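Local coordinates for protein putative hydrolase (Agrobacterium vitis, PDB 3LLC) that probably hydrolyses acyl esters and thioesters, perhaps removing fatty acyl groups from proteins, as an alpha/beta hydrolase, at residues A[135-147]-A[207-220]. Sequence-based numbering, arbitrary orientation. Where two conformers were deposited one is given.
With EDO (1,2-ethanediol), chain E.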
loop_
_atom_site.group_PDB
_atom_site.type_symbol
_atom_site.label_atom_id
_atom_site.label_comp_id
_atom_site.label_asym_id
_atom_site.label_seq_id
_atom_site.Cartn_x
_atom_site.Cartn_y
_atom_site.Cartn_z
ATOM N N THR A 135 -10.448 13.711 -7.486
ATOM C CA THR A 135 -10.281 13.085 -6.175
ATOM C C THR A 135 -9.285 13.797 -5.247
ATOM O O THR A 135 -8.092 13.844 -5.527
ATOM C CB THR A 135 -9.834 11.615 -6.323
ATOM O OG1 THR A 135 -10.799 10.902 -7.121
ATOM C CG2 THR A 135 -9.723 10.951 -4.929
ATOM N N GLN A 136 -9.805 14.326 -4.135
ATOM C CA GLN A 136 -8.987 14.897 -3.071
ATOM C C GLN A 136 -8.693 13.785 -2.044
ATOM O O GLN A 136 -9.603 13.095 -1.632
ATOM C CB GLN A 136 -9.723 16.043 -2.371
ATOM C CG GLN A 136 -10.552 16.997 -3.269
ATOM C CD GLN A 136 -9.807 17.504 -4.509
ATOM O OE1 GLN A 136 -8.582 17.581 -4.527
ATOM N NE2 GLN A 136 -10.563 17.858 -5.548
ATOM N N VAL A 137 -7.448 13.653 -1.626
ATOM C CA VAL A 137 -7.078 12.716 -0.526
ATOM C C VAL A 137 -7.221 13.470 0.798
ATOM O O VAL A 137 -6.524 14.475 1.034
ATOM C CB VAL A 137 -5.676 12.137 -0.714
ATOM C CG1 VAL A 137 -5.229 11.310 0.544
ATOM C CG2 VAL A 137 -5.639 11.258 -1.965
ATOM N N SER A 138 -8.170 13.035 1.633
ATOM C CA SER A 138 -8.477 13.728 2.887
ATOM C C SER A 138 -7.732 13.191 4.102
ATOM O O SER A 138 -7.744 13.847 5.146
ATOM C CB SER A 138 -9.989 13.736 3.155
ATOM O OG SER A 138 -10.510 12.428 3.143
ATOM N N GLY A 139 -7.088 12.039 3.964
ATOM C CA GLY A 139 -6.278 11.452 5.043
ATOM C C GLY A 139 -5.616 10.157 4.618
ATOM O O GLY A 139 -5.992 9.562 3.598
HETATM N N MSE A 140 -4.630 9.717 5.408
HETATM C CA MSE A 140 -3.880 8.495 5.096
HETATM C C MSE A 140 -3.575 7.775 6.407
HETATM O O MSE A 140 -3.126 8.386 7.389
HETATM C CB MSE A 140 -2.570 8.797 4.327
HETATM C CG MSE A 140 -2.733 9.505 2.947
HETATM SE SE MSE A 140 -0.988 10.129 2.249
HETATM C CE MSE A 140 0.065 8.963 3.436
ATOM N N VAL A 141 -3.852 6.459 6.427
ATOM C CA VAL A 141 -3.569 5.607 7.583
ATOM C C VAL A 141 -2.561 4.568 7.042
ATOM O O VAL A 141 -2.844 3.888 6.041
ATOM C CB VAL A 141 -4.819 4.955 8.144
ATOM C CG1 VAL A 141 -4.423 3.933 9.246
ATOM C CG2 VAL A 141 -5.838 6.020 8.728
ATOM N N LEU A 142 -1.365 4.521 7.622
ATOM C CA LEU A 142 -0.266 3.665 7.115
ATOM C C LEU A 142 0.083 2.627 8.200
ATOM O O LEU A 142 0.296 3.004 9.339
ATOM C CB LEU A 142 0.943 4.522 6.771
ATOM C CG LEU A 142 0.722 5.671 5.769
ATOM C CD1 LEU A 142 2.024 6.476 5.568
ATOM C CD2 LEU A 142 0.206 5.071 4.469
ATOM N N ILE A 143 0.083 1.337 7.841
ATOM C CA ILE A 143 0.271 0.231 8.785
ATOM C C ILE A 143 1.607 -0.435 8.429
ATOM O O ILE A 143 1.735 -0.976 7.342
ATOM C CB ILE A 143 -0.884 -0.780 8.667
ATOM C CG1 ILE A 143 -2.240 -0.071 8.933
ATOM C CG2 ILE A 143 -0.671 -2.003 9.618
ATOM C CD1 ILE A 143 -3.285 -0.369 7.980
ATOM N N ALA A 144 2.589 -0.363 9.331
ATOM C CA ALA A 144 3.957 -0.866 9.101
ATOM C C ALA A 144 4.464 -0.497 7.711
ATOM O O ALA A 144 4.926 -1.340 6.952
ATOM C CB ALA A 144 4.011 -2.427 9.331
ATOM N N PRO A 145 4.389 0.804 7.350
ATOM C CA PRO A 145 4.700 1.159 5.977
ATOM C C PRO A 145 6.156 0.898 5.584
ATOM O O PRO A 145 7.060 1.072 6.404
ATOM C CB PRO A 145 4.402 2.666 5.933
ATOM C CG PRO A 145 4.647 3.097 7.346
ATOM C CD PRO A 145 4.076 1.980 8.172
ATOM N N ALA A 146 6.370 0.549 4.308
ATOM C CA ALA A 146 7.692 0.132 3.826
ATOM C C ALA A 146 8.179 0.977 2.642
ATOM O O ALA A 146 8.633 0.439 1.611
ATOM C CB ALA A 146 7.659 -1.405 3.444
ATOM N N PRO A 147 8.175 2.321 2.798
ATOM C CA PRO A 147 8.763 3.146 1.718
ATOM C C PRO A 147 10.217 2.794 1.467
ATOM O O PRO A 147 10.964 2.538 2.408
ATOM C CB PRO A 147 8.647 4.595 2.281
ATOM C CG PRO A 147 8.619 4.416 3.791
ATOM C CD PRO A 147 7.799 3.118 3.970
ATOM N N CYS A 207 -2.502 16.488 3.821
ATOM C CA CYS A 207 -3.586 15.912 4.615
ATOM C C CYS A 207 -3.026 15.268 5.898
ATOM O O CYS A 207 -1.822 14.997 5.959
ATOM C CB CYS A 207 -4.277 14.805 3.798
ATOM S SG CYS A 207 -3.244 13.378 3.382
ATOM N N PRO A 208 -3.903 14.955 6.858
ATOM C CA PRO A 208 -3.396 14.207 8.056
ATOM C C PRO A 208 -2.881 12.818 7.724
ATOM O O PRO A 208 -3.410 12.148 6.827
ATOM C CB PRO A 208 -4.604 14.147 8.994
ATOM C CG PRO A 208 -5.621 15.119 8.430
ATOM C CD PRO A 208 -5.331 15.296 6.977
ATOM N N VAL A 209 -1.841 12.401 8.464
ATOM C CA VAL A 209 -1.228 11.085 8.309
ATOM C C VAL A 209 -1.156 10.447 9.711
ATOM O O VAL A 209 -0.708 11.105 10.655
ATOM C CB VAL A 209 0.187 11.191 7.709
ATOM C CG1 VAL A 209 0.818 9.787 7.534
ATOM C CG2 VAL A 209 0.187 11.889 6.311
ATOM N N HIS A 210 -1.599 9.188 9.841
ATOM C CA HIS A 210 -1.453 8.416 11.070
ATOM C C HIS A 210 -0.762 7.123 10.696
ATOM O O HIS A 210 -1.312 6.331 9.902
ATOM C CB HIS A 210 -2.814 8.097 11.667
ATOM C CG HIS A 210 -2.765 7.563 13.077
ATOM N ND1 HIS A 210 -3.855 7.606 13.921
ATOM C CD2 HIS A 210 -1.764 6.989 13.790
ATOM C CE1 HIS A 210 -3.531 7.066 15.088
ATOM N NE2 HIS A 210 -2.264 6.694 15.039
ATOM N N ILE A 211 0.410 6.903 11.288
ATOM C CA ILE A 211 1.191 5.642 11.111
ATOM C C ILE A 211 1.024 4.756 12.375
ATOM O O ILE A 211 1.100 5.259 13.504
ATOM C CB ILE A 211 2.693 5.930 10.919
ATOM C CG1 ILE A 211 2.952 6.871 9.722
ATOM C CG2 ILE A 211 3.530 4.591 10.752
ATOM C CD1 ILE A 211 4.266 7.721 9.855
ATOM N N LEU A 212 0.778 3.450 12.153
ATOM C CA LEU A 212 0.697 2.427 13.214
ATOM C C LEU A 212 1.858 1.449 12.932
ATOM O O LEU A 212 2.000 0.957 11.796
ATOM C CB LEU A 212 -0.633 1.687 13.165
ATOM C CG LEU A 212 -1.903 2.479 13.554
ATOM C CD1 LEU A 212 -3.150 1.947 12.846
ATOM C CD2 LEU A 212 -2.132 2.400 15.057
ATOM N N GLN A 213 2.693 1.196 13.950
ATOM C CA GLN A 213 3.940 0.442 13.770
ATOM C C GLN A 213 4.280 -0.360 15.033
ATOM O O GLN A 213 4.298 0.159 16.183
ATOM C CB GLN A 213 5.081 1.421 13.434
ATOM C CG GLN A 213 6.476 0.823 13.400
ATOM C CD GLN A 213 6.729 -0.034 12.163
ATOM O OE1 GLN A 213 6.464 0.377 11.016
ATOM N NE2 GLN A 213 7.281 -1.228 12.393
ATOM N N GLY A 214 4.572 -1.645 14.831
ATOM C CA GLY A 214 5.001 -2.496 15.926
ATOM C C GLY A 214 6.496 -2.400 16.197
ATOM O O GLY A 214 7.297 -2.243 15.260
HETATM N N MSE A 215 6.887 -2.509 17.463
HETATM C CA MSE A 215 8.310 -2.474 17.822
HETATM C C MSE A 215 8.931 -3.901 17.879
HETATM O O MSE A 215 10.101 -4.051 18.164
HETATM C CB MSE A 215 8.541 -1.696 19.124
HETATM C CG MSE A 215 7.966 -0.246 19.099
HETATM SE SE MSE A 215 8.246 0.704 20.711
HETATM C CE MSE A 215 10.117 1.114 20.560
ATOM N N ALA A 216 8.112 -4.926 17.684
ATOM C CA ALA A 216 8.610 -6.312 17.538
ATOM C C ALA A 216 8.447 -6.813 16.084
ATOM O O ALA A 216 8.216 -8.000 15.823
ATOM C CB ALA A 216 7.882 -7.242 18.539
ATOM N N ASP A 217 8.537 -5.895 15.137
ATOM C CA ASP A 217 8.380 -6.168 13.690
ATOM C C ASP A 217 9.754 -6.574 13.128
ATOM O O ASP A 217 10.689 -5.759 13.125
ATOM C CB ASP A 217 7.823 -4.882 13.023
ATOM C CG ASP A 217 7.515 -5.055 11.545
ATOM O OD1 ASP A 217 8.180 -5.903 10.883
ATOM O OD2 ASP A 217 6.656 -4.309 11.005
ATOM N N PRO A 218 9.931 -7.876 12.732
ATOM C CA PRO A 218 11.217 -8.313 12.215
ATOM C C PRO A 218 11.467 -7.995 10.724
ATOM O O PRO A 218 12.566 -8.250 10.257
ATOM C CB PRO A 218 11.181 -9.853 12.435
ATOM C CG PRO A 218 9.736 -10.170 12.173
ATOM C CD PRO A 218 8.925 -8.947 12.629
ATOM N N ASP A 219 10.488 -7.429 10.018
ATOM C CA ASP A 219 10.568 -7.159 8.576
ATOM C C ASP A 219 10.783 -5.669 8.271
ATOM O O ASP A 219 11.695 -5.323 7.535
ATOM C CB ASP A 219 9.288 -7.599 7.887
ATOM C CG ASP A 219 9.008 -9.102 8.073
ATOM O OD1 ASP A 219 9.968 -9.888 8.198
ATOM O OD2 ASP A 219 7.830 -9.469 8.152
ATOM N N VAL A 220 9.940 -4.814 8.853
ATOM C CA VAL A 220 10.131 -3.349 8.812
ATOM C C VAL A 220 10.489 -2.846 10.242
ATOM O O VAL A 220 9.626 -2.799 11.092
ATOM C CB VAL A 220 8.853 -2.640 8.283
ATOM C CG1 VAL A 220 9.021 -1.093 8.325
ATOM C CG2 VAL A 220 8.534 -3.094 6.844
HETATM C C1 EDO E . -4.495 15.095 -3.180
HETATM O O1 EDO E . -5.645 15.571 -2.495
HETATM C C2 EDO E . -4.740 15.258 -4.666
HETATM O O2 EDO E . -5.373 16.506 -4.971
HETATM O O HOH W 1 7.461 1.983 9.003
#
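Met140, Leu142 and Ala144 pair with 208-212 through five backbone hydrogen bonds that join parallel neighbours, 136-143 and 209-214, in the central sheet of the alpha/beta hydrolase fold. Met140 N to Pro208 O is the most bent (3.1 Å); Ala144 N to Leu212 O is nearly straight (2.9 Å, 176° at the hydrogen). On the face under helix 115-128, selenomethionine Met140 lies alongside Val209 in the conformer given, while Cys207 SG packs near its CG. Leu142 CD1 meets Val209 CG1 at 4.0 Å, and the ring of Pro145 crosses Ile211 nearly at a right angle, CD 3.7 Å from CG2. Val141, Ile143, His210 and Leu212 line the other face, toward helix 252-266; the His210 ring leads away from 136-143, and its NE2 hydrogen-bonds Thr240 OG1 on strand 237-242. Near the end of strand 209-214, facing the turn after 136-143, Gln213 has CG opposite its backbone N (chi1 172°) and bends at chi2, bringing OE1 to 3.4 Å from Ala144 CA. A water bridges this OE1 to Pro145 O, and NE2 donates to Gly214 O. Asp217 OD1 accepts from Asp219 N, nearly along the C-O axis, an Asx turn, and from Val220 N, above the carboxylate plane, extending it to an Asx motif. OD2 packs on Ala144 CB and bonds His247 ND1, so the carboxylate's rotation is fixed; pairing and turn probably help place Asp217, which would be the acid of a Ser114-His247-Asp217 triad.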